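Local coordinates for thioredoxin domain-containing protein (Aeropyrum pernix, PDB 3HA9) that is of unknown function but has a thioredoxin-like fold with a CxxC disulfide, consistent with an oxidoreductase or antioxidant role, at residues I72-T78 and I114-D119; L62-Y66 and L155-I159. All coordinates share one frame; numbering follows the deposited sequence.

Contact 1 of 2, residues I72-T78 and I114-D119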
loop_
_atom_site.group_PDB
_atom_site.type_symbol
_atom_site.label_atom_id
_atom_site.label_comp_id
_atom_site.label_asym_id
_atom_site.label_seq_id
_atom_site.Cartn_x
_atom_site.Cartn_y
_atom_site.Cartn_z
ATOM N N ILE A 72 5.087 2.385 0.470
ATOM C CA ILE A 72 4.032 3.206 1.052
ATOM C C ILE A 72 3.300 2.341 2.092
ATOM O O ILE A 72 2.649 1.360 1.720
ATOM C CB ILE A 72 3.063 3.757 -0.012
ATOM C CG1 ILE A 72 3.865 4.487 -1.123
ATOM C CG2 ILE A 72 2.010 4.641 0.649
ATOM C CD1 ILE A 72 3.038 5.115 -2.241
ATOM N N ALA A 73 3.460 2.680 3.377
ATOM C CA ALA A 73 2.800 1.950 4.467
ATOM C C ALA A 73 1.409 2.508 4.628
ATOM O O ALA A 73 1.253 3.697 4.895
ATOM C CB ALA A 73 3.586 2.066 5.776
ATOM N N ILE A 74 0.398 1.655 4.447
ATOM C CA ILE A 74 -0.998 2.106 4.442
ATOM C C ILE A 74 -1.684 1.436 5.615
ATOM O O ILE A 74 -1.987 0.249 5.544
ATOM C CB ILE A 74 -1.751 1.752 3.138
ATOM C CG1 ILE A 74 -1.086 2.417 1.940
ATOM C CG2 ILE A 74 -3.242 2.199 3.254
ATOM C CD1 ILE A 74 -1.611 1.954 0.549
ATOM N N ASP A 75 -1.925 2.194 6.685
ATOM C CA ASP A 75 -2.605 1.631 7.848
ATOM C C ASP A 75 -4.072 1.896 7.615
ATOM O O ASP A 75 -4.500 3.058 7.608
ATOM C CB ASP A 75 -2.116 2.314 9.141
ATOM C CG ASP A 75 -2.701 1.686 10.409
ATOM O OD1 ASP A 75 -3.764 1.041 10.341
ATOM O OD2 ASP A 75 -2.077 1.842 11.487
ATOM N N PHE A 76 -4.841 0.823 7.405
ATOM C CA PHE A 76 -6.263 0.976 7.133
ATOM C C PHE A 76 -7.112 0.663 8.350
ATOM O O PHE A 76 -8.349 0.594 8.252
ATOM C CB PHE A 76 -6.694 0.162 5.879
ATOM C CG PHE A 76 -6.654 -1.346 6.045
ATOM C CD1 PHE A 76 -7.795 -2.056 6.453
ATOM C CD2 PHE A 76 -5.507 -2.056 5.713
ATOM C CE1 PHE A 76 -7.782 -3.454 6.547
ATOM C CE2 PHE A 76 -5.476 -3.452 5.802
ATOM C CZ PHE A 76 -6.624 -4.149 6.214
ATOM N N TRP A 77 -6.465 0.484 9.509
ATOM C CA TRP A 77 -7.204 0.120 10.712
ATOM C C TRP A 77 -7.721 1.401 11.391
ATOM O O TRP A 77 -7.275 1.796 12.467
ATOM C CB TRP A 77 -6.352 -0.767 11.638
ATOM C CG TRP A 77 -7.222 -1.549 12.591
ATOM C CD1 TRP A 77 -7.473 -1.256 13.893
ATOM C CD2 TRP A 77 -7.990 -2.708 12.276
ATOM N NE1 TRP A 77 -8.334 -2.189 14.429
ATOM C CE2 TRP A 77 -8.660 -3.094 13.454
ATOM C CE3 TRP A 77 -8.150 -3.483 11.116
ATOM C CZ2 TRP A 77 -9.510 -4.198 13.504
ATOM C CZ3 TRP A 77 -8.996 -4.600 11.172
ATOM C CH2 TRP A 77 -9.659 -4.940 12.367
ATOM N N THR A 78 -8.662 2.054 10.709
ATOM C CA THR A 78 -9.184 3.347 11.116
ATOM C C THR A 78 -10.679 3.255 11.396
ATOM O O THR A 78 -11.349 2.336 10.914
ATOM C CB THR A 78 -9.022 4.388 9.974
ATOM O OG1 THR A 78 -9.748 3.945 8.812
ATOM C CG2 THR A 78 -7.551 4.589 9.622
ATOM N N ILE A 114 6.763 6.420 2.999
ATOM C CA ILE A 114 5.588 7.279 3.079
ATOM C C ILE A 114 4.575 6.559 3.972
ATOM O O ILE A 114 4.405 5.361 3.847
ATOM C CB ILE A 114 5.021 7.516 1.650
ATOM C CG1 ILE A 114 6.093 8.160 0.750
ATOM C CG2 ILE A 114 3.723 8.351 1.670
ATOM C CD1 ILE A 114 5.699 8.240 -0.724
ATOM N N MET A 115 3.926 7.281 4.878
ATOM C CA MET A 115 2.922 6.686 5.767
ATOM C C MET A 115 1.540 7.259 5.409
ATOM O O MET A 115 1.359 8.470 5.260
ATOM C CB MET A 115 3.260 6.921 7.254
ATOM C CG MET A 115 4.423 6.037 7.844
ATOM S SD MET A 115 4.871 6.557 9.527
ATOM C CE MET A 115 5.933 7.943 9.226
ATOM N N VAL A 116 0.563 6.374 5.253
ATOM C CA VAL A 116 -0.774 6.756 4.804
ATOM C C VAL A 116 -1.762 6.059 5.720
ATOM O O VAL A 116 -1.519 4.933 6.120
ATOM C CB VAL A 116 -1.006 6.278 3.325
ATOM C CG1 VAL A 116 -2.453 6.306 2.928
ATOM C CG2 VAL A 116 -0.192 7.141 2.353
ATOM N N MET A 117 -2.846 6.733 6.084
ATOM C CA MET A 117 -3.938 6.046 6.774
ATOM C C MET A 117 -5.136 6.036 5.827
ATOM O O MET A 117 -5.429 7.057 5.170
ATOM C CB MET A 117 -4.244 6.691 8.139
ATOM C CG MET A 117 -3.073 6.661 9.171
ATOM S SD MET A 117 -3.527 6.917 10.929
ATOM C CE MET A 117 -3.808 5.203 11.406
ATOM N N ASP A 118 -5.776 4.875 5.685
ATOM C CA ASP A 118 -6.874 4.710 4.725
ATOM C C ASP A 118 -8.201 4.633 5.439
ATOM O O ASP A 118 -8.308 4.040 6.507
ATOM C CB ASP A 118 -6.661 3.423 3.921
ATOM C CG ASP A 118 -7.774 3.152 2.910
ATOM O OD1 ASP A 118 -8.111 4.055 2.130
ATOM O OD2 ASP A 118 -8.255 1.993 2.861
ATOM N N ASP A 119 -9.220 5.202 4.803
ATOM C CA ASP A 119 -10.576 5.182 5.333
ATOM C C ASP A 119 -11.412 4.017 4.786
ATOM O O ASP A 119 -12.630 4.011 4.951
ATOM C CB ASP A 119 -11.263 6.529 5.051
ATOM C CG ASP A 119 -11.461 6.800 3.558
ATOM O OD1 ASP A 119 -11.060 5.987 2.717
ATOM O OD2 ASP A 119 -12.028 7.860 3.222
#
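Ile74 and Val116 run alongside each other on neighbouring parallel strands of the thioredoxin fold, where strand 114-117 forms the edge of the mixed sheet and strand 69-75 the next one in. The register is a plain parallel ladder: Ala73 N gives to Ile114 O and Val116 N to Ala73 O, then Asp75 N to Val116 O at 2.8 Å. Packing is densest on the face carrying Ile72, Ile74 and Val116. Each branch of the valine meets a different isoleucine: Val116 CG2, beside its own backbone N, comes within 3.7 Å of Ile72 CG2, whereas Val116 CG1 faces Ile74 CG2. That same Ile74 CG2 presses on Asp118 CB, also at 3.7 Å.

The looser side follows the edge strand on both faces. Ile114, on the isoleucine face where that strand begins, is partly exposed, and so are Met115 and Met117 on the other face, although Phe101 of helix 98-108 touches both methionines. Met117 bends at chi3 (90°), which brings its CE alongside the carboxylate of Asp75, 3.8 Å from OD2. The other oxygen, Asp75 OD1, accepts from Trp77 N in an Asx turn that holds the carboxylate as the chain leaves the strand.

Beyond the strands the segments stay joined. Asp118 N bonds to Asp75 O, and the Asp118 carboxylate accepts from Leu122 N and Val123 N in the following helix. Thr78 is the N-cap of helix 79-85: its OG1 accepts from Ala81 N and donates to Asp118 O over 2.7 Å, tilted 16° from the carbonyl plane.

Contact 2 of 2, residues L62-Y66 and L155-I159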
loop_
_atom_site.group_PDB
_atom_site.type_symbol
_atom_site.label_atom_id
_atom_site.label_comp_id
_atom_site.label_asym_id
_atom_site.label_seq_id
_atom_site.Cartn_x
_atom_site.Cartn_y
_atom_site.Cartn_z
ATOM N N LEU A 62 14.698 -4.943 1.601
ATOM C CA LEU A 62 14.519 -4.682 0.173
ATOM C C LEU A 62 14.748 -3.205 -0.146
ATOM O O LEU A 62 15.328 -2.874 -1.182
ATOM C CB LEU A 62 13.141 -5.164 -0.303
ATOM C CG LEU A 62 13.016 -6.694 -0.301
ATOM C CD1 LEU A 62 11.566 -7.132 -0.330
ATOM C CD2 LEU A 62 13.783 -7.294 -1.469
ATOM N N THR A 63 14.318 -2.329 0.766
ATOM C CA THR A 63 14.562 -0.889 0.654
ATOM C C THR A 63 16.059 -0.583 0.607
ATOM O O THR A 63 16.516 0.210 -0.232
ATOM C CB THR A 63 13.914 -0.123 1.831
ATOM O OG1 THR A 63 12.489 -0.217 1.722
ATOM C CG2 THR A 63 14.316 1.353 1.818
ATOM N N GLU A 64 16.810 -1.211 1.508
ATOM C CA GLU A 64 18.262 -1.003 1.584
ATOM C C GLU A 64 18.968 -1.564 0.349
ATOM O O GLU A 64 19.909 -0.944 -0.166
ATOM C CB GLU A 64 18.839 -1.610 2.864
ATOM C CG GLU A 64 20.036 -0.829 3.443
ATOM C CD GLU A 64 21.381 -1.499 3.213
ATOM O OE1 GLU A 64 21.830 -1.612 2.050
ATOM O OE2 GLU A 64 22.016 -1.895 4.210
ATOM N N LYS A 65 18.497 -2.716 -0.129
ATOM C CA LYS A 65 19.080 -3.394 -1.300
ATOM C C LYS A 65 18.763 -2.697 -2.630
ATOM O O LYS A 65 19.651 -2.550 -3.487
ATOM C CB LYS A 65 18.622 -4.862 -1.343
ATOM C CG LYS A 65 19.269 -5.719 -2.431
ATOM C CD LYS A 65 18.854 -7.189 -2.302
ATOM C CE LYS A 65 19.548 -8.050 -3.355
ATOM N NZ LYS A 65 19.278 -9.507 -3.173
ATOM N N TYR A 66 17.508 -2.275 -2.799
ATOM C CA TYR A 66 17.054 -1.646 -4.044
ATOM C C TYR A 66 16.590 -0.210 -3.840
ATOM O O TYR A 66 15.472 0.027 -3.363
ATOM C CB TYR A 66 15.906 -2.446 -4.667
ATOM C CG TYR A 66 16.251 -3.883 -4.974
ATOM C CD1 TYR A 66 16.994 -4.213 -6.110
ATOM C CD2 TYR A 66 15.833 -4.915 -4.138
ATOM C CE1 TYR A 66 17.317 -5.535 -6.395
ATOM C CE2 TYR A 66 16.145 -6.245 -4.423
ATOM C CZ TYR A 66 16.886 -6.544 -5.549
ATOM O OH TYR A 66 17.206 -7.853 -5.837
ATOM N N LEU A 155 8.860 -11.705 -3.374
ATOM C CA LEU A 155 9.130 -10.279 -3.532
ATOM C C LEU A 155 10.390 -10.051 -4.382
ATOM O O LEU A 155 10.369 -9.261 -5.324
ATOM C CB LEU A 155 9.278 -9.603 -2.164
ATOM C CG LEU A 155 8.057 -9.576 -1.241
ATOM C CD1 LEU A 155 8.500 -9.148 0.165
ATOM C CD2 LEU A 155 6.969 -8.647 -1.766
ATOM N N GLU A 156 11.469 -10.766 -4.052
ATOM C CA GLU A 156 12.722 -10.685 -4.807
ATOM C C GLU A 156 12.509 -10.981 -6.290
ATOM O O GLU A 156 12.966 -10.219 -7.152
ATOM C CB GLU A 156 13.774 -11.654 -4.242
ATOM C CG GLU A 156 14.549 -11.111 -3.048
ATOM C CD GLU A 156 15.754 -10.243 -3.431
ATOM O OE1 GLU A 156 15.815 -9.709 -4.565
ATOM O OE2 GLU A 156 16.646 -10.078 -2.577
ATOM N N SER A 157 11.825 -12.091 -6.566
ATOM C CA SER A 157 11.535 -12.504 -7.939
ATOM C C SER A 157 10.831 -11.389 -8.706
ATOM O O SER A 157 11.173 -11.102 -9.849
ATOM C CB SER A 157 10.688 -13.777 -7.958
ATOM O OG SER A 157 10.208 -14.049 -9.266
ATOM N N VAL A 158 9.848 -10.759 -8.059
ATOM C CA VAL A 158 9.096 -9.671 -8.673
ATOM C C VAL A 158 9.999 -8.452 -8.968
ATOM O O VAL A 158 10.004 -7.938 -10.090
ATOM C CB VAL A 158 7.839 -9.299 -7.814
ATOM C CG1 VAL A 158 7.198 -8.027 -8.302
ATOM C CG2 VAL A 158 6.826 -10.448 -7.819
ATOM N N ILE A 159 10.774 -8.013 -7.975
ATOM C CA ILE A 159 11.647 -6.838 -8.109
ATOM C C ILE A 159 12.721 -7.056 -9.184
ATOM O O ILE A 159 13.076 -6.130 -9.917
ATOM C CB ILE A 159 12.294 -6.450 -6.740
ATOM C CG1 ILE A 159 11.214 -5.954 -5.773
ATOM C CG2 ILE A 159 13.350 -5.354 -6.908
ATOM C CD1 ILE A 159 11.439 -6.334 -4.313
#
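The ring of Tyr66 is covered on one face by Ile159, whose CG2 sits almost exactly over the centre, 3.6 Å from the centroid, a CH-pi contact. On the opposite face lies Lys65 CG, displaced toward the rim, so the ring is sandwiched between an aliphatic branch from the other helix and its own sequence neighbour. Leu62 CD2 and Glu156 OE1 lie at the edge, in the ring plane. The Glu156 carboxylate stands nearly perpendicular to the ring, with 82° between the planes. Its OE1 accepts from Tyr66 OH through the syn lone pair, at 2.6 Å.

Glu156 is shared by two donors. While OE1 holds the tyrosine, OE2 forms a salt bridge with Lys65 NZ at 2.8 Å, met on the syn side but 22° out of the carboxylate plane. The lysine arrives on an extended chain; the glutamate bends at chi2 (-85°), which swings its carboxylate toward both donors. The two bonds, one to each oxygen, would restrain its rotation, and the nearby ammonium would probably favour the ionised form.

In the thioredoxin fold, this contact joins the C-terminal end of helix 52-65, which starts at the CxxC disulfide, to the C-terminal helix 152-161. Beneath the polar bonds lies an apolar layer. Leu62 splits its branches: CD1 meets Leu155 CD1 at 3.7 Å, the two side chains set roughly perpendicular, and CD2 touches Ile159 CD1 at 3.8 Å. Ile69 of strand 69-75 touches both Leu62 and Ile159, while Leu155 rests on Ile134 and Ile136 of strand 133-138.

From the N terminus, the chain runs through helix 3-18 and central strand 39-45 into helix 52-65, whose end supplies the first half of contact 2. Strand 69-75 follows directly and opens contact 1, which closes a loop of 35 residues containing helices 79-85 and 98-108 when strand 114-117 pairs beside it. The chain then passes through helix 121-125 and strands 133-138 and 143-148 before helix 152-161 returns to complete contact 2. The shorter closure thus lies wholly within the longer one, without crossing. Their centres are 21 Å apart and they do not touch: contact 1 ties an edge strand to its sheet, contact 2 one helix to another.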